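Local coordinates for SIR4-interacting protein SIF2 (Saccharomyces cerevisiae, PDB 1R5M), which antagonizes telomeric silencing and acts as a WD-repeat subunit of the Set3C transcription corepressor complex in the nucleus, at residues Asn146-Pro151 and Val172-Asn177; Phe349-Val354 and Ser387-Gln392; Asp393-Phe398 and Ala412-Glu417. One frame throughout, in Å; residues are numbered along the deposited sequence.

Interaction 1: residues Asn146-Pro151 and Val172-Asn177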
loop_
_atom_site.group_PDB
_atom_site.type_symbol
_atom_site.label_atom_id
_atom_site.label_comp_id
_atom_site.label_asym_id
_atom_site.label_seq_id
_atom_site.Cartn_x
_atom_site.Cartn_y
_atom_site.Cartn_z
ATOM N N ASN A 146 9.139 16.276 11.740
ATOM C CA ASN A 146 9.229 17.151 10.579
ATOM C C ASN A 146 10.636 17.319 10.014
ATOM O O ASN A 146 11.513 17.895 10.657
ATOM C CB ASN A 146 8.641 18.516 10.945
ATOM C CG ASN A 146 8.351 19.364 9.731
ATOM O OD1 ASN A 146 7.791 18.880 8.748
ATOM N ND2 ASN A 146 8.719 20.640 9.795
ATOM N N PHE A 147 10.842 16.805 8.806
ATOM C CA PHE A 147 12.131 16.912 8.134
ATOM C C PHE A 147 11.924 16.951 6.620
ATOM O O PHE A 147 12.594 17.704 5.913
ATOM C CB PHE A 147 13.040 15.740 8.510
ATOM C CG PHE A 147 14.483 15.963 8.160
ATOM C CD1 PHE A 147 15.237 16.909 8.850
ATOM C CD2 PHE A 147 15.082 15.252 7.129
ATOM C CE1 PHE A 147 16.569 17.142 8.517
ATOM C CE2 PHE A 147 16.416 15.477 6.786
ATOM C CZ PHE A 147 17.159 16.424 7.483
ATOM N N HIS A 148 10.996 16.137 6.123
ATOM C CA HIS A 148 10.696 16.113 4.693
ATOM C C HIS A 148 10.120 17.461 4.276
ATOM O O HIS A 148 9.465 18.130 5.070
ATOM C CB HIS A 148 9.649 15.044 4.374
ATOM C CG HIS A 148 10.141 13.638 4.515
ATOM N ND1 HIS A 148 10.889 13.009 3.541
ATOM C CD2 HIS A 148 9.963 12.728 5.502
ATOM C CE1 HIS A 148 11.147 11.769 3.923
ATOM N NE2 HIS A 148 10.596 11.575 5.109
ATOM N N ARG A 149 10.349 17.842 3.022
ATOM C CA ARG A 149 9.824 19.096 2.497
ATOM C C ARG A 149 9.078 18.860 1.187
ATOM O O ARG A 149 8.916 19.770 0.374
ATOM C CB ARG A 149 10.954 20.110 2.291
ATOM C CG ARG A 149 11.570 20.603 3.594
ATOM C CD ARG A 149 12.180 21.984 3.418
ATOM N NE ARG A 149 13.332 21.982 2.520
ATOM C CZ ARG A 149 14.559 21.616 2.878
ATOM N NH1 ARG A 149 14.799 21.220 4.120
ATOM N NH2 ARG A 149 15.549 21.658 1.994
ATOM N N ALA A 150 8.623 17.625 0.995
ATOM C CA ALA A 150 7.873 17.239 -0.196
ATOM C C ALA A 150 6.807 16.227 0.237
ATOM O O ALA A 150 6.909 15.638 1.314
ATOM C CB ALA A 150 8.811 16.622 -1.235
ATOM N N PRO A 151 5.769 16.018 -0.587
ATOM C CA PRO A 151 4.703 15.069 -0.243
ATOM C C PRO A 151 5.198 13.679 0.150
ATOM O O PRO A 151 6.046 13.097 -0.522
ATOM C CB PRO A 151 3.848 15.038 -1.505
ATOM C CG PRO A 151 4.001 16.428 -2.036
ATOM C CD PRO A 151 5.479 16.689 -1.868
ATOM N N VAL A 172 13.562 11.685 -0.974
ATOM C CA VAL A 172 14.348 11.906 0.226
ATOM C C VAL A 172 13.790 10.832 1.147
ATOM O O VAL A 172 12.576 10.744 1.335
ATOM C CB VAL A 172 14.100 13.297 0.831
ATOM C CG1 VAL A 172 14.772 13.404 2.194
ATOM C CG2 VAL A 172 14.653 14.364 -0.101
ATOM N N THR A 173 14.668 10.003 1.692
ATOM C CA THR A 173 14.249 8.913 2.560
ATOM C C THR A 173 14.866 9.088 3.936
ATOM O O THR A 173 16.065 9.329 4.062
ATOM C CB THR A 173 14.670 7.567 1.957
ATOM O OG1 THR A 173 14.142 7.466 0.628
ATOM C CG2 THR A 173 14.142 6.413 2.791
ATOM N N ILE A 174 14.036 8.957 4.966
ATOM C CA ILE A 174 14.493 9.143 6.335
ATOM C C ILE A 174 14.227 7.945 7.237
ATOM O O ILE A 174 13.152 7.350 7.182
ATOM C CB ILE A 174 13.789 10.364 6.975
ATOM C CG1 ILE A 174 14.019 11.614 6.122
ATOM C CG2 ILE A 174 14.281 10.567 8.401
ATOM C CD1 ILE A 174 15.468 12.016 5.988
ATOM N N LEU A 175 15.217 7.606 8.059
ATOM C CA LEU A 175 15.098 6.531 9.038
ATOM C C LEU A 175 14.907 7.261 10.362
ATOM O O LEU A 175 15.761 8.054 10.766
ATOM C CB LEU A 175 16.377 5.691 9.098
ATOM C CG LEU A 175 16.499 4.797 10.336
ATOM C CD1 LEU A 175 15.397 3.743 10.342
ATOM C CD2 LEU A 175 17.877 4.141 10.347
ATOM N N TRP A 176 13.783 7.013 11.022
ATOM C CA TRP A 176 13.477 7.672 12.287
ATOM C C TRP A 176 13.415 6.735 13.473
ATOM O O TRP A 176 13.068 5.565 13.337
ATOM C CB TRP A 176 12.090 8.327 12.267
ATOM C CG TRP A 176 11.782 9.300 11.187
ATOM C CD1 TRP A 176 11.361 9.020 9.917
ATOM C CD2 TRP A 176 11.775 10.721 11.309
ATOM N NE1 TRP A 176 11.084 10.184 9.244
ATOM C CE2 TRP A 176 11.331 11.246 10.076
ATOM C CE3 TRP A 176 12.099 11.607 12.349
ATOM C CZ2 TRP A 176 11.203 12.621 9.851
ATOM C CZ3 TRP A 176 11.971 12.973 12.124
ATOM C CH2 TRP A 176 11.526 13.465 10.884
ATOM N N ASN A 177 13.762 7.266 14.640
ATOM C CA ASN A 177 13.561 6.526 15.872
ATOM C C ASN A 177 12.207 7.190 16.130
ATOM O O ASN A 177 12.142 8.372 16.476
ATOM C CB ASN A 177 14.554 6.923 16.959
ATOM C CG ASN A 177 14.169 6.358 18.309
ATOM O OD1 ASN A 177 12.994 6.359 18.671
ATOM N ND2 ASN A 177 15.154 5.878 19.064
#

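Interaction 2: residues Phe349-Val354 and Ser387-Gln392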
loop_
_atom_site.group_PDB
_atom_site.type_symbol
_atom_site.label_atom_id
_atom_site.label_comp_id
_atom_site.label_asym_id
_atom_site.label_seq_id
_atom_site.Cartn_x
_atom_site.Cartn_y
_atom_site.Cartn_z
ATOM N N PHE A 349 -10.363 -0.184 -11.047
ATOM C CA PHE A 349 -10.139 0.148 -12.445
ATOM C C PHE A 349 -10.350 1.635 -12.680
ATOM O O PHE A 349 -11.045 2.310 -11.916
ATOM C CB PHE A 349 -11.077 -0.653 -13.351
ATOM C CG PHE A 349 -10.749 -2.115 -13.424
ATOM C CD1 PHE A 349 -11.285 -3.013 -12.508
ATOM C CD2 PHE A 349 -9.892 -2.595 -14.409
ATOM C CE1 PHE A 349 -10.970 -4.373 -12.574
ATOM C CE2 PHE A 349 -9.570 -3.952 -14.484
ATOM C CZ PHE A 349 -10.111 -4.841 -13.565
ATOM N N MET A 350 -9.746 2.133 -13.752
ATOM C CA MET A 350 -9.834 3.540 -14.113
ATOM C C MET A 350 -11.270 3.990 -14.368
ATOM O O MET A 350 -11.574 5.179 -14.281
ATOM C CB MET A 350 -8.972 3.796 -15.351
ATOM C CG MET A 350 -8.908 5.242 -15.787
ATOM S SD MET A 350 -7.664 5.469 -17.070
ATOM C CE MET A 350 -7.726 7.254 -17.273
ATOM N N ASP A 351 -12.154 3.047 -14.680
ATOM C CA ASP A 351 -13.547 3.399 -14.940
ATOM C C ASP A 351 -14.394 3.481 -13.670
ATOM O O ASP A 351 -15.616 3.621 -13.741
ATOM C CB ASP A 351 -14.177 2.407 -15.929
ATOM C CG ASP A 351 -14.236 0.991 -15.387
ATOM O OD1 ASP A 351 -13.761 0.762 -14.256
ATOM O OD2 ASP A 351 -14.761 0.103 -16.095
ATOM N N GLY A 352 -13.747 3.398 -12.509
ATOM C CA GLY A 352 -14.469 3.488 -11.250
ATOM C C GLY A 352 -15.035 2.183 -10.718
ATOM O O GLY A 352 -15.748 2.170 -9.711
ATOM N N GLN A 353 -14.728 1.078 -11.384
ATOM C CA GLN A 353 -15.228 -0.210 -10.927
ATOM C C GLN A 353 -14.201 -0.931 -10.071
ATOM O O GLN A 353 -12.998 -0.884 -10.343
ATOM C CB GLN A 353 -15.606 -1.106 -12.108
ATOM C CG GLN A 353 -16.188 -2.450 -11.677
ATOM C CD GLN A 353 -16.869 -3.195 -12.809
ATOM O OE1 GLN A 353 -17.624 -2.606 -13.584
ATOM N NE2 GLN A 353 -16.624 -4.500 -12.897
ATOM N N VAL A 354 -14.688 -1.588 -9.026
ATOM C CA VAL A 354 -13.831 -2.363 -8.143
ATOM C C VAL A 354 -14.169 -3.826 -8.367
ATOM O O VAL A 354 -15.335 -4.218 -8.302
ATOM C CB VAL A 354 -14.087 -2.053 -6.652
ATOM C CG1 VAL A 354 -13.249 -2.985 -5.775
ATOM C CG2 VAL A 354 -13.750 -0.605 -6.352
ATOM N N SER A 387 -18.138 -7.374 -7.710
ATOM C CA SER A 387 -17.846 -6.090 -8.336
ATOM C C SER A 387 -18.660 -4.975 -7.689
ATOM O O SER A 387 -19.767 -5.204 -7.195
ATOM C CB SER A 387 -18.171 -6.132 -9.833
ATOM O OG SER A 387 -17.389 -7.090 -10.521
ATOM N N TYR A 388 -18.093 -3.770 -7.690
ATOM C CA TYR A 388 -18.743 -2.581 -7.147
ATOM C C TYR A 388 -18.640 -1.505 -8.225
ATOM O O TYR A 388 -17.548 -1.216 -8.716
ATOM C CB TYR A 388 -18.035 -2.107 -5.876
ATOM C CG TYR A 388 -18.686 -0.908 -5.219
ATOM C CD1 TYR A 388 -19.979 -0.987 -4.703
ATOM C CD2 TYR A 388 -18.003 0.304 -5.100
ATOM C CE1 TYR A 388 -20.578 0.110 -4.077
ATOM C CE2 TYR A 388 -18.592 1.405 -4.479
ATOM C CZ TYR A 388 -19.878 1.301 -3.969
ATOM O OH TYR A 388 -20.457 2.382 -3.341
ATOM N N GLN A 389 -19.777 -0.924 -8.597
ATOM C CA GLN A 389 -19.811 0.104 -9.631
ATOM C C GLN A 389 -21.230 0.660 -9.718
ATOM O O GLN A 389 -22.166 0.077 -9.183
ATOM C CB GLN A 389 -19.411 -0.519 -10.981
ATOM C CG GLN A 389 -19.582 0.369 -12.214
ATOM C CD GLN A 389 -18.590 1.514 -12.272
ATOM O OE1 GLN A 389 -17.730 1.567 -13.159
ATOM N NE2 GLN A 389 -18.702 2.437 -11.332
ATOM N N SER A 390 -21.376 1.804 -10.373
ATOM C CA SER A 390 -22.689 2.401 -10.568
ATOM C C SER A 390 -22.571 3.368 -11.730
ATOM O O SER A 390 -21.483 3.876 -12.025
ATOM C CB SER A 390 -23.165 3.141 -9.315
ATOM O OG SER A 390 -22.728 4.488 -9.309
ATOM N N SER A 391 -23.687 3.610 -12.403
ATOM C CA SER A 391 -23.692 4.513 -13.542
ATOM C C SER A 391 -24.069 5.932 -13.135
ATOM O O SER A 391 -24.306 6.774 -13.993
ATOM C CB SER A 391 -24.667 4.004 -14.607
ATOM O OG SER A 391 -25.986 3.915 -14.092
ATOM N N GLN A 392 -24.096 6.208 -11.833
ATOM C CA GLN A 392 -24.475 7.539 -11.366
ATOM C C GLN A 392 -23.339 8.567 -11.319
ATOM O O GLN A 392 -23.574 9.748 -11.051
ATOM C CB GLN A 392 -25.188 7.440 -10.014
ATOM C CG GLN A 392 -26.692 7.132 -10.142
ATOM C CD GLN A 392 -26.983 5.855 -10.917
ATOM O OE1 GLN A 392 -26.833 4.748 -10.399
ATOM N NE2 GLN A 392 -27.401 6.006 -12.169
#

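Interaction 3: residues Asp393-Phe398 and Ala412-Glu417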
loop_
_atom_site.group_PDB
_atom_site.type_symbol
_atom_site.label_atom_id
_atom_site.label_comp_id
_atom_site.label_asym_id
_atom_site.label_seq_id
_atom_site.Cartn_x
_atom_site.Cartn_y
_atom_site.Cartn_z
ATOM N N ASP A 393 -22.114 8.117 -11.576
ATOM C CA ASP A 393 -20.958 9.014 -11.645
ATOM C C ASP A 393 -19.843 8.280 -12.373
ATOM O O ASP A 393 -19.872 7.052 -12.482
ATOM C CB ASP A 393 -20.466 9.443 -10.259
ATOM C CG ASP A 393 -19.724 8.342 -9.540
ATOM O OD1 ASP A 393 -20.362 7.609 -8.756
ATOM O OD2 ASP A 393 -18.501 8.198 -9.769
ATOM N N ASN A 394 -18.865 9.029 -12.879
ATOM C CA ASN A 394 -17.739 8.436 -13.598
ATOM C C ASN A 394 -16.420 8.818 -12.929
ATOM O O ASN A 394 -15.382 8.863 -13.585
ATOM C CB ASN A 394 -17.718 8.935 -15.045
ATOM C CG ASN A 394 -17.309 10.388 -15.140
ATOM O OD1 ASN A 394 -17.571 11.167 -14.227
ATOM N ND2 ASN A 394 -16.667 10.764 -16.247
ATOM N N ASP A 395 -16.454 9.088 -11.628
ATOM C CA ASP A 395 -15.240 9.487 -10.920
ATOM C C ASP A 395 -14.236 8.339 -10.816
ATOM O O ASP A 395 -14.601 7.167 -10.908
ATOM C CB ASP A 395 -15.599 10.008 -9.521
ATOM C CG ASP A 395 -14.460 10.786 -8.865
ATOM O OD1 ASP A 395 -13.472 11.122 -9.549
ATOM O OD2 ASP A 395 -14.569 11.074 -7.655
ATOM N N TYR A 396 -12.969 8.703 -10.639
ATOM C CA TYR A 396 -11.874 7.744 -10.504
ATOM C C TYR A 396 -11.755 7.280 -9.059
ATOM O O TYR A 396 -12.133 7.995 -8.137
ATOM C CB TYR A 396 -10.526 8.397 -10.845
ATOM C CG TYR A 396 -10.349 8.878 -12.260
ATOM C CD1 TYR A 396 -9.950 10.188 -12.521
ATOM C CD2 TYR A 396 -10.535 8.016 -13.340
ATOM C CE1 TYR A 396 -9.738 10.629 -13.828
ATOM C CE2 TYR A 396 -10.328 8.444 -14.646
ATOM C CZ TYR A 396 -9.928 9.749 -14.885
ATOM O OH TYR A 396 -9.720 10.168 -16.183
ATOM N N ILE A 397 -11.204 6.084 -8.879
ATOM C CA ILE A 397 -10.930 5.543 -7.550
ATOM C C ILE A 397 -9.404 5.560 -7.475
ATOM O O ILE A 397 -8.739 4.958 -8.316
ATOM C CB ILE A 397 -11.431 4.096 -7.396
ATOM C CG1 ILE A 397 -12.961 4.086 -7.350
ATOM C CG2 ILE A 397 -10.857 3.477 -6.120
ATOM C CD1 ILE A 397 -13.566 2.698 -7.389
ATOM N N PHE A 398 -8.861 6.261 -6.483
ATOM C CA PHE A 398 -7.413 6.387 -6.307
ATOM C C PHE A 398 -6.828 5.413 -5.292
ATOM O O PHE A 398 -5.623 5.137 -5.302
ATOM C CB PHE A 398 -7.063 7.808 -5.850
ATOM C CG PHE A 398 -7.086 8.838 -6.947
ATOM C CD1 PHE A 398 -6.826 10.173 -6.651
ATOM C CD2 PHE A 398 -7.336 8.481 -8.269
ATOM C CE1 PHE A 398 -6.810 11.138 -7.652
ATOM C CE2 PHE A 398 -7.323 9.442 -9.281
ATOM C CZ PHE A 398 -7.059 10.772 -8.970
ATOM N N ALA A 412 -11.720 5.084 -1.989
ATOM C CA ALA A 412 -11.428 6.507 -2.050
ATOM C C ALA A 412 -11.544 7.023 -3.481
ATOM O O ALA A 412 -10.752 6.649 -4.348
ATOM C CB ALA A 412 -10.016 6.776 -1.505
ATOM N N TYR A 413 -12.543 7.864 -3.728
ATOM C CA TYR A 413 -12.726 8.448 -5.055
ATOM C C TYR A 413 -11.925 9.742 -5.105
ATOM O O TYR A 413 -11.683 10.371 -4.074
ATOM C CB TYR A 413 -14.205 8.744 -5.332
ATOM C CG TYR A 413 -15.055 7.511 -5.539
ATOM C CD1 TYR A 413 -15.709 6.898 -4.468
ATOM C CD2 TYR A 413 -15.207 6.956 -6.807
ATOM C CE1 TYR A 413 -16.497 5.763 -4.659
ATOM C CE2 TYR A 413 -15.991 5.819 -7.008
ATOM C CZ TYR A 413 -16.632 5.232 -5.931
ATOM O OH TYR A 413 -17.410 4.112 -6.127
ATOM N N SER A 414 -11.525 10.151 -6.304
ATOM C CA SER A 414 -10.716 11.356 -6.443
ATOM C C SER A 414 -11.415 12.635 -6.005
ATOM O O SER A 414 -10.808 13.479 -5.346
ATOM C CB SER A 414 -10.234 11.512 -7.889
ATOM O OG SER A 414 -11.282 11.905 -8.753
ATOM N N LEU A 415 -12.693 12.768 -6.342
ATOM C CA LEU A 415 -13.442 13.977 -6.014
ATOM C C LEU A 415 -14.686 13.796 -5.150
ATOM O O LEU A 415 -14.914 14.571 -4.215
ATOM C CB LEU A 415 -13.829 14.691 -7.311
ATOM C CG LEU A 415 -12.650 15.175 -8.158
ATOM C CD1 LEU A 415 -13.120 15.566 -9.550
ATOM C CD2 LEU A 415 -11.979 16.348 -7.458
ATOM N N GLN A 416 -15.493 12.783 -5.451
ATOM C CA GLN A 416 -16.715 12.568 -4.688
ATOM C C GLN A 416 -16.499 11.889 -3.345
ATOM O O GLN A 416 -15.369 11.603 -2.942
ATOM C CB GLN A 416 -17.741 11.774 -5.509
ATOM C CG GLN A 416 -17.334 10.356 -5.856
ATOM C CD GLN A 416 -18.430 9.610 -6.595
ATOM O OE1 GLN A 416 -19.279 10.221 -7.245
ATOM N NE2 GLN A 416 -18.408 8.288 -6.515
ATOM N N GLU A 417 -17.603 11.639 -2.654
ATOM C CA GLU A 417 -17.565 11.018 -1.343
ATOM C C GLU A 417 -16.986 9.613 -1.361
ATOM O O GLU A 417 -17.155 8.871 -2.327
ATOM C CB GLU A 417 -18.974 10.988 -0.754
ATOM C CG GLU A 417 -19.549 12.375 -0.518
ATOM C CD GLU A 417 -20.996 12.342 -0.087
ATOM O OE1 GLU A 417 -21.815 11.740 -0.813
ATOM O OE2 GLU A 417 -21.317 12.922 0.975
#

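Interaction 1: residues Asn146-Pro151 and Val172-Asn177
H148 and I174 lie alongside each other but run in opposite directions, the imidazole lapping the isoleucine stem so that H148 NE2 is 3.6 Å from I174 CG1. CG of H148 stands anti to its own carbonyl carbon (chi1 -70°), and from there the ring reaches in toward strand 173-177. Its CE1 edge points at the backbone of V172, whose O lies in the ring plane, 3.1 Å from H148 CE1. Both ring nitrogens are hydrogen-bonded, ND1 to D168 and NE2 to S166. S166 also bonds W176 NE1, which completes the His-Ser-Asp-Trp tetrad familiar from WD40 blades.

The side chain of F147 crosses that of I174 at about a right angle, with F147 CD2 3.5 Å from I174 CD1. F147 CB also lies 3.6 Å from W176 CH2, while the backbone N of F147 lies in the indole plane at the ring edge. I174 thus touches all three aromatic residues, with CD1 against F147, CG1 against H148 and CG2 over one face of W176, set toward the rim.

The loop 146-151 leads from strand 141-145, the last of one blade, to strand 152-157, the first of the next, and here it folds against the third strand of that next blade. I174 and W176 also pack on strand 182-187, and W176 touches I164 of strand 163-168.

Interaction 2: residues Phe349-Val354 and Ser387-Gln392
V354 and Y388 face each other as an antiparallel hydrogen-bonded pair, and their main chains satisfy one another twice. V354 N donates to Y388 O at 2.9 Å with a nearly straight N-H...O angle of 170°. The return bond, from Y388 N to V354 O, is equally long but more bent, at 153°. Beside these, two CA-H groups lean on the same acceptors, S387 CA 3.1 Å from V354 O and Q353 CA 3.4 Å from Y388 O. On the shared side of the sheet the two CB atoms of V354 and Y388 meet at 4.0 Å, and the Y388 phenol hydrogen-bonds S419.

Upstream, F349 to G352 make a type I turn closed by a G1 bulge at G352, whose positive phi suits glycine; G352 N bonds F349 O and F349 N bonds Q353 O. Q353 N finds its acceptor inside this turn: D351 OD1 takes it at 3.0 Å, from above the carboxylate plane, forming an Asx turn.

The extended Q353 side chain crosses that of Q389 at about a right angle, its CG 3.5 Å from Y388 O. An alanine here would probably open a gap beside the Y388 carbonyl and the Q389 CB, leaving the Q389 side chain freer to turn. Q389 OE1 lies 3.0 Å from D351 O, two acceptors without a hydrogen bond, and Q389 NE2 meets G352 O at too poor an angle to bond. The hydrogen bonds across the contact are thus all between main chains: strands 354-358 and 380-388 are joined by their backbones, with side chains adding packing.

Interaction 3: residues Asp393-Phe398 and Ala412-Glu417
D395 reaches across to S414, L415 and Q416 at the open end of the hairpin formed by strands 397-402 and 408-413, in the eighth WD repeat of this beta-propeller. Its CG stands anti to the backbone N (chi1 -164°), which points CG toward the loop 414-417. OD2 is gripped by two backbone amides: L415 N, 2.8 Å from D395 OD2, meets the syn lone pair of that oxygen, and Q416 N, at 2.9 Å, comes in nearly along the C-O axis. OD1 accepts from Y396 N, which meets it from above the carboxylate plane, and faces the S414 hydroxyl at a doubtfully short distance. The amides at OD2 and Y396 N at OD1 are likely to fix the rotation of the group, and the amides around OD2 would be expected to favour the charged form.

Y413 pairs with I397 in a non-hydrogen-bonded antiparallel pair. Their side chains lie side by side and point the same way, with I397 CG1 3.5 Å from Y413 CE2. Main-chain bonds flank the pair, S414 N to Y396 O and F398 N to A412 O, each 2.9 Å. Farther out, D393 OD1 accepts a weak bond from Q416 NE2, the same amide nitrogen that sits over the centre of the Y413 ring.

S414 also meets F398: its CB stands over one face of the phenyl, a CH-pi contact 3.6 Å from CB to the ring centroid and 20° off the normal.

How the interactions relate
Interactions 2 and 3 are neighbours, their centres about 9 Å apart, and they meet where one blade packs on the next. V354 CG2 touches I397 CD1 at 3.5 Å, Y388 CE2 lies 3.4 Å from Y413 OH, and M350 O is 3.2 Å from Y396 CD2. The chain runs directly from segment 387-392 into 393-398, so the two contacts follow each other in the switch between blades. Interaction 1 belongs to an earlier blade: its centre is about 35 Å from that of interaction 2, across the middle of the chain, and about 29 Å from interaction 3, without touching either. All three are structural contacts of the propeller.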